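Local atomic coordinates of SusD superfamily protein (Bacteroides fragilis NCTC 9343, PDB entry 3NQP), a protein that probably binds sugars at the bacterial outer membrane, as a SusD-family partner in the uptake of glycans. Residues A26-I31 and G118-L123; G90-L95 and A125-D130. All blocks are in the same frame, centred on the assembly; numbering follows the deposited sequence. Where two conformers were deposited one is given.

Interaction 1 of 2, residues A26-I31 and G118-L123; sequences AYIDGI and GEVYGL
Ile28 and Ile31 from one helix and Val120 and Leu123 from the other build an apolar interface with no hydrogen bond across it. Val120 CG2 touches both isoleucines, lying 3.7 Å from Ile28 CD1 and 3.9 Å from Ile31 CD1. Ile28 reaches it by its end: CD1 comes nearer (chi2 -76°), although its CB leaves the backbone alongside the partner helix rather than at it. Ile31 uses both branches: CD1 on Val120, and CG2 on Leu123 CD1 at 3.4 Å, closer than ordinary van der Waals contact, with the Ile31 and Leu123 side chains crossing obliquely.

A carboxylate also joins the contact: Glu119 OE1 lies against the CG2 and CD1 methyls of Ile28, 3.8 Å from CG2; the two side chains cross at about a right angle.

The axes run roughly parallel, 27° apart, but their closest approach is 11.5 Å, so the helices meet through side-chain ends and bury a modest 195 Å². The contact packs helix 21-37 along helix 110-135 in the helical N-terminal region. From a loop, Tyr197 touches Ile28 and Glu119, and Trp198 touches Glu119 and Leu123, while helix 89-102 lies against Tyr27 and Tyr121, and helix 163-181 touches Glu119 and Tyr121.

Interaction 2 of 2, residues G90-L95 and A125-D130; sequences GRITNL and AFYYFD
Tyr127 leaves its backbone toward helix 89-102, with chi1 (-78°) setting CG beside the backbone N; Arg91 and Leu95 meet its ring, and Ile92 its CB. In Arg91 the chain runs extended from CG to NE and crosses the Tyr127 side chain at about a right angle, passing its phenol end. The closest point is Arg91 CD to Tyr127 OH, 3.5 Å; the hydroxyl lies near the guanidinium plane, at its edge, but no hydrogen bond joins them. Arg91 NE instead donates to the carbonyl of His34, and a bound acetate, probably from the crystallisation liquor, lies near the side chain.

Leu95 CD1 meets the same tyrosine from another direction, in the plane of the ring at its edge, 3.9 Å from Tyr127 CD2.

Ile92 touches both tyrosines, Tyr127 at its CB and Tyr128 over its ring. Its CG1 packs on Tyr127 CB at 4.0 Å, the side chains sliding past each other in opposite directions. Its CD1 makes a CH-pi contact over one face of Tyr128, 3.8 Å from the ring centroid and 18° off the normal. Ile92 CG2 approaches Tyr128 OH at 3.7 Å, a hydroxyl whose polar partner is the carbonyl of Arg141.

The segments run roughly antiparallel, at 151°, with axes 10.4 Å apart, and bury 280 Å². Consecutive helices 89-102 and 110-135 thus form a helical hairpin, consistent with the TPR-like architecture of SusD proteins, with helix 21-37 beside Arg91, Leu95 and Tyr127, and helix 163-181 beside Tyr128.

Both interactions use helix 110-135, and their centres are 10 Å apart. Interaction 1 brings helix 21-37 to it roughly parallel; interaction 2 brings helix 89-102 roughly antiparallel, about two turns further along helix 110-135. The segments alternate in sequence, 26-31, 90-95, 118-123, 125-130, so the pairings cross along the chain. They also touch directly: Ile31 CG2 lies 3.7 Å from Leu95 CD2, and Tyr27 OH packs 3.2 Å from Asn94 CB. Helices 21-37, 89-102 and 110-135 therefore pack against one another in the helical N-terminal part of the protein, consistent with the TPR-related framework of SusD proteins.

Interaction 1 of 2, residues A26-I31 and G118-L123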
loop_
_atom_site.group_PDB
_atom_site.type_symbol
_atom_site.label_atom_id
_atom_site.label_comp_id
_atom_site.label_asym_id
_atom_site.label_seq_id
_atom_site.Cartn_x
_atom_site.Cartn_y
_atom_site.Cartn_z
ATOM N N ALA A 26 -14.694 -22.671 4.625
ATOM C CA ALA A 26 -14.076 -22.265 5.893
ATOM C C ALA A 26 -12.587 -21.940 5.691
ATOM O O ALA A 26 -12.087 -20.953 6.218
ATOM C CB ALA A 26 -14.246 -23.355 7.004
ATOM N N TYR A 27 -11.883 -22.764 4.932
ATOM C CA TYR A 27 -10.485 -22.545 4.739
ATOM C C TYR A 27 -10.252 -21.263 3.913
ATOM O O TYR A 27 -9.316 -20.522 4.191
ATOM C CB TYR A 27 -9.859 -23.778 4.093
ATOM C CG TYR A 27 -8.389 -23.938 4.349
ATOM C CD1 TYR A 27 -7.930 -24.696 5.428
ATOM C CD2 TYR A 27 -7.441 -23.349 3.502
ATOM C CE1 TYR A 27 -6.587 -24.903 5.653
ATOM C CE2 TYR A 27 -6.088 -23.548 3.715
ATOM C CZ TYR A 27 -5.663 -24.321 4.804
ATOM O OH TYR A 27 -4.346 -24.524 5.054
ATOM N N ILE A 28 -11.124 -20.980 2.944
ATOM C CA ILE A 28 -11.059 -19.723 2.191
ATOM C C ILE A 28 -11.241 -18.529 3.102
ATOM O O ILE A 28 -10.529 -17.514 2.953
ATOM C CB ILE A 28 -12.110 -19.659 1.044
ATOM C CG1 ILE A 28 -11.634 -20.491 -0.126
ATOM C CG2 ILE A 28 -12.362 -18.202 0.544
ATOM C CD1 ILE A 28 -10.532 -19.829 -0.934
ATOM N N ASP A 29 -12.188 -18.619 4.034
ATOM C CA ASP A 29 -12.337 -17.558 5.015
ATOM C C ASP A 29 -11.093 -17.377 5.852
ATOM O O ASP A 29 -10.689 -16.250 6.123
ATOM C CB ASP A 29 -13.554 -17.804 5.918
ATOM C CG ASP A 29 -14.863 -17.560 5.197
ATOM O OD1 ASP A 29 -14.856 -17.271 3.982
ATOM O OD2 ASP A 29 -15.905 -17.642 5.856
ATOM N N GLY A 30 -10.502 -18.490 6.277
ATOM C CA GLY A 30 -9.266 -18.465 7.068
ATOM C C GLY A 30 -8.136 -17.835 6.295
ATOM O O GLY A 30 -7.374 -17.052 6.841
ATOM N N ILE A 31 -7.985 -18.231 5.045
ATOM C CA ILE A 31 -6.973 -17.611 4.160
ATOM C C ILE A 31 -7.159 -16.084 4.143
ATOM O O ILE A 31 -6.181 -15.327 4.225
ATOM C CB ILE A 31 -7.006 -18.188 2.722
ATOM C CG1 ILE A 31 -6.331 -19.580 2.665
ATOM C CG2 ILE A 31 -6.366 -17.162 1.695
ATOM C CD1 ILE A 31 -6.718 -20.421 1.410
ATOM N N GLY A 118 -9.031 -19.378 -8.440
ATOM C CA GLY A 118 -8.657 -18.060 -8.903
ATOM C C GLY A 118 -8.180 -17.211 -7.741
ATOM O O GLY A 118 -7.183 -16.487 -7.838
ATOM N N GLU A 119 -8.868 -17.313 -6.617
ATOM C CA GLU A 119 -8.536 -16.458 -5.473
ATOM C C GLU A 119 -7.167 -16.889 -4.937
ATOM O O GLU A 119 -6.312 -16.038 -4.670
ATOM C CB GLU A 119 -9.585 -16.529 -4.368
ATOM C CG GLU A 119 -10.900 -15.866 -4.728
ATOM C CD GLU A 119 -11.897 -15.834 -3.591
ATOM O OE1 GLU A 119 -12.121 -16.882 -2.997
ATOM O OE2 GLU A 119 -12.493 -14.754 -3.298
ATOM N N VAL A 120 -6.954 -18.202 -4.813
ATOM C CA VAL A 120 -5.811 -18.695 -4.080
ATOM C C VAL A 120 -4.531 -18.553 -4.918
ATOM O O VAL A 120 -3.504 -18.205 -4.386
ATOM C CB VAL A 120 -6.038 -20.127 -3.548
ATOM C CG1 VAL A 120 -4.763 -20.708 -3.028
ATOM C CG2 VAL A 120 -7.147 -20.092 -2.443
ATOM N N TYR A 121 -4.604 -18.758 -6.231
ATOM C CA TYR A 121 -3.445 -18.457 -7.093
ATOM C C TYR A 121 -3.140 -16.977 -7.151
ATOM O O TYR A 121 -1.974 -16.587 -7.153
ATOM C CB TYR A 121 -3.665 -18.978 -8.493
ATOM C CG TYR A 121 -3.416 -20.458 -8.672
ATOM C CD1 TYR A 121 -2.119 -20.933 -8.933
ATOM C CD2 TYR A 121 -4.450 -21.383 -8.652
ATOM C CE1 TYR A 121 -1.866 -22.272 -9.153
ATOM C CE2 TYR A 121 -4.186 -22.755 -8.848
ATOM C CZ TYR A 121 -2.893 -23.172 -9.119
ATOM O OH TYR A 121 -2.610 -24.487 -9.348
ATOM N N GLY A 122 -4.180 -16.141 -7.165
ATOM C CA GLY A 122 -3.988 -14.708 -7.075
ATOM C C GLY A 122 -3.253 -14.285 -5.811
ATOM O O GLY A 122 -2.382 -13.404 -5.837
ATOM N N LEU A 123 -3.653 -14.850 -4.687
ATOM C CA LEU A 123 -3.074 -14.507 -3.405
ATOM C C LEU A 123 -1.673 -15.046 -3.259
ATOM O O LEU A 123 -0.834 -14.424 -2.584
ATOM C CB LEU A 123 -3.958 -15.023 -2.268
ATOM C CG LEU A 123 -5.267 -14.264 -2.052
ATOM C CD1 LEU A 123 -6.106 -14.954 -0.922
ATOM C CD2 LEU A 123 -5.079 -12.775 -1.741
#

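Interaction 2 of 2, residues G90-L95 and A125-D130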
loop_
_atom_site.group_PDB
_atom_site.type_symbol
_atom_site.label_atom_id
_atom_site.label_comp_id
_atom_site.label_asym_id
_atom_site.label_seq_id
_atom_site.Cartn_x
_atom_site.Cartn_y
_atom_site.Cartn_z
ATOM N N GLY A 90 4.211 -19.212 6.288
ATOM C CA GLY A 90 3.124 -20.011 6.872
ATOM C C GLY A 90 1.835 -19.817 6.061
ATOM O O GLY A 90 1.142 -20.798 5.687
ATOM N N ARG A 91 1.543 -18.555 5.736
ATOM C CA ARG A 91 0.385 -18.211 4.895
ATOM C C ARG A 91 0.448 -18.860 3.518
ATOM O O ARG A 91 -0.549 -19.422 3.043
ATOM C CB ARG A 91 0.298 -16.698 4.742
ATOM C CG ARG A 91 -0.271 -16.030 5.968
ATOM C CD ARG A 91 0.227 -14.615 6.037
ATOM N NE ARG A 91 -0.408 -13.898 7.118
ATOM C CZ ARG A 91 0.139 -13.662 8.300
ATOM N NH1 ARG A 91 1.370 -14.073 8.618
ATOM N NH2 ARG A 91 -0.574 -13.004 9.183
ATOM N N ILE A 92 1.611 -18.723 2.876
ATOM C CA ILE A 92 1.860 -19.329 1.562
ATOM C C ILE A 92 1.620 -20.846 1.602
ATOM O O ILE A 92 0.993 -21.398 0.695
ATOM C CB ILE A 92 3.289 -19.041 1.017
ATOM C CG1 ILE A 92 3.374 -17.580 0.568
ATOM C CG2 ILE A 92 3.655 -19.998 -0.182
ATOM C CD1 ILE A 92 4.785 -17.037 0.416
ATOM N N THR A 93 2.100 -21.521 2.638
ATOM C CA THR A 93 1.975 -22.976 2.668
ATOM C C THR A 93 0.511 -23.416 2.789
ATOM O O THR A 93 0.149 -24.467 2.267
ATOM C CB THR A 93 2.894 -23.616 3.744
ATOM O OG1 THR A 93 2.623 -23.034 5.023
ATOM C CG2 THR A 93 4.342 -23.364 3.371
ATOM N N ASN A 94 -0.334 -22.610 3.435
ATOM C CA ASN A 94 -1.757 -22.867 3.475
ATOM C C ASN A 94 -2.401 -22.702 2.108
ATOM O O ASN A 94 -3.318 -23.466 1.750
ATOM C CB ASN A 94 -2.476 -21.991 4.525
ATOM C CG ASN A 94 -2.096 -22.366 5.979
ATOM O OD1 ASN A 94 -1.313 -23.290 6.224
ATOM N ND2 ASN A 94 -2.634 -21.634 6.925
ATOM N N LEU A 95 -1.908 -21.751 1.315
ATOM C CA LEU A 95 -2.357 -21.621 -0.062
ATOM C C LEU A 95 -1.975 -22.873 -0.854
ATOM O O LEU A 95 -2.804 -23.427 -1.572
ATOM C CB LEU A 95 -1.745 -20.392 -0.723
ATOM C CG LEU A 95 -1.977 -19.027 -0.052
ATOM C CD1 LEU A 95 -1.366 -17.977 -0.929
ATOM C CD2 LEU A 95 -3.446 -18.787 0.227
ATOM N N ALA A 125 0.465 -15.210 -5.767
ATOM C CA ALA A 125 1.164 -14.148 -6.476
ATOM C C ALA A 125 1.349 -12.901 -5.587
ATOM O O ALA A 125 2.389 -12.260 -5.597
ATOM C CB ALA A 125 0.386 -13.742 -7.749
ATOM N N PHE A 126 0.281 -12.513 -4.899
ATOM C CA PHE A 126 0.298 -11.329 -4.076
ATOM C C PHE A 126 1.411 -11.398 -3.036
ATOM O O PHE A 126 2.184 -10.463 -2.887
ATOM C CB PHE A 126 -1.055 -11.155 -3.402
ATOM C CG PHE A 126 -1.097 -10.028 -2.434
ATOM C CD1 PHE A 126 -1.385 -8.753 -2.867
ATOM C CD2 PHE A 126 -0.862 -10.246 -1.097
ATOM C CE1 PHE A 126 -1.433 -7.716 -1.985
ATOM C CE2 PHE A 126 -0.907 -9.206 -0.193
ATOM C CZ PHE A 126 -1.191 -7.929 -0.646
ATOM N N TYR A 127 1.456 -12.492 -2.293
ATOM C CA TYR A 127 2.442 -12.642 -1.260
ATOM C C TYR A 127 3.840 -12.704 -1.871
ATOM O O TYR A 127 4.746 -12.042 -1.410
ATOM C CB TYR A 127 2.189 -13.902 -0.443
ATOM C CG TYR A 127 1.077 -13.792 0.592
ATOM C CD1 TYR A 127 1.107 -12.830 1.611
ATOM C CD2 TYR A 127 0.025 -14.685 0.589
ATOM C CE1 TYR A 127 0.088 -12.761 2.596
ATOM C CE2 TYR A 127 -0.983 -14.632 1.574
ATOM C CZ TYR A 127 -0.947 -13.696 2.569
ATOM O OH TYR A 127 -1.961 -13.696 3.522
ATOM N N TYR A 128 4.013 -13.484 -2.926
ATOM C CA TYR A 128 5.351 -13.583 -3.504
ATOM C C TYR A 128 5.856 -12.274 -4.116
ATOM O O TYR A 128 7.062 -12.072 -4.210
ATOM C CB TYR A 128 5.449 -14.753 -4.499
ATOM C CG TYR A 128 5.840 -16.056 -3.802
ATOM C CD1 TYR A 128 7.108 -16.228 -3.234
ATOM C CD2 TYR A 128 4.950 -17.072 -3.688
ATOM C CE1 TYR A 128 7.465 -17.412 -2.567
ATOM C CE2 TYR A 128 5.300 -18.285 -3.059
ATOM C CZ TYR A 128 6.556 -18.451 -2.505
ATOM O OH TYR A 128 6.883 -19.659 -1.891
ATOM N N PHE A 129 4.948 -11.397 -4.534
ATOM C CA PHE A 129 5.323 -10.108 -5.129
ATOM C C PHE A 129 5.817 -9.142 -4.036
ATOM O O PHE A 129 6.770 -8.384 -4.275
ATOM C CB PHE A 129 4.156 -9.521 -5.937
ATOM C CG PHE A 129 4.457 -8.204 -6.634
ATOM C CD1 PHE A 129 5.590 -8.028 -7.399
ATOM C CD2 PHE A 129 3.559 -7.139 -6.530
ATOM C CE1 PHE A 129 5.832 -6.828 -8.048
ATOM C CE2 PHE A 129 3.783 -5.941 -7.161
ATOM C CZ PHE A 129 4.940 -5.782 -7.944
ATOM N N ASP A 130 5.202 -9.163 -2.852
ATOM C CA ASP A 130 5.786 -8.457 -1.691
ATOM C C ASP A 130 7.195 -9.029 -1.400
ATOM O O ASP A 130 8.166 -8.254 -1.233
ATOM C CB ASP A 130 4.901 -8.539 -0.464
ATOM C CG ASP A 130 3.839 -7.397 -0.391
ATOM O OD1 ASP A 130 3.704 -6.611 -1.352
ATOM O OD2 ASP A 130 3.141 -7.332 0.631
#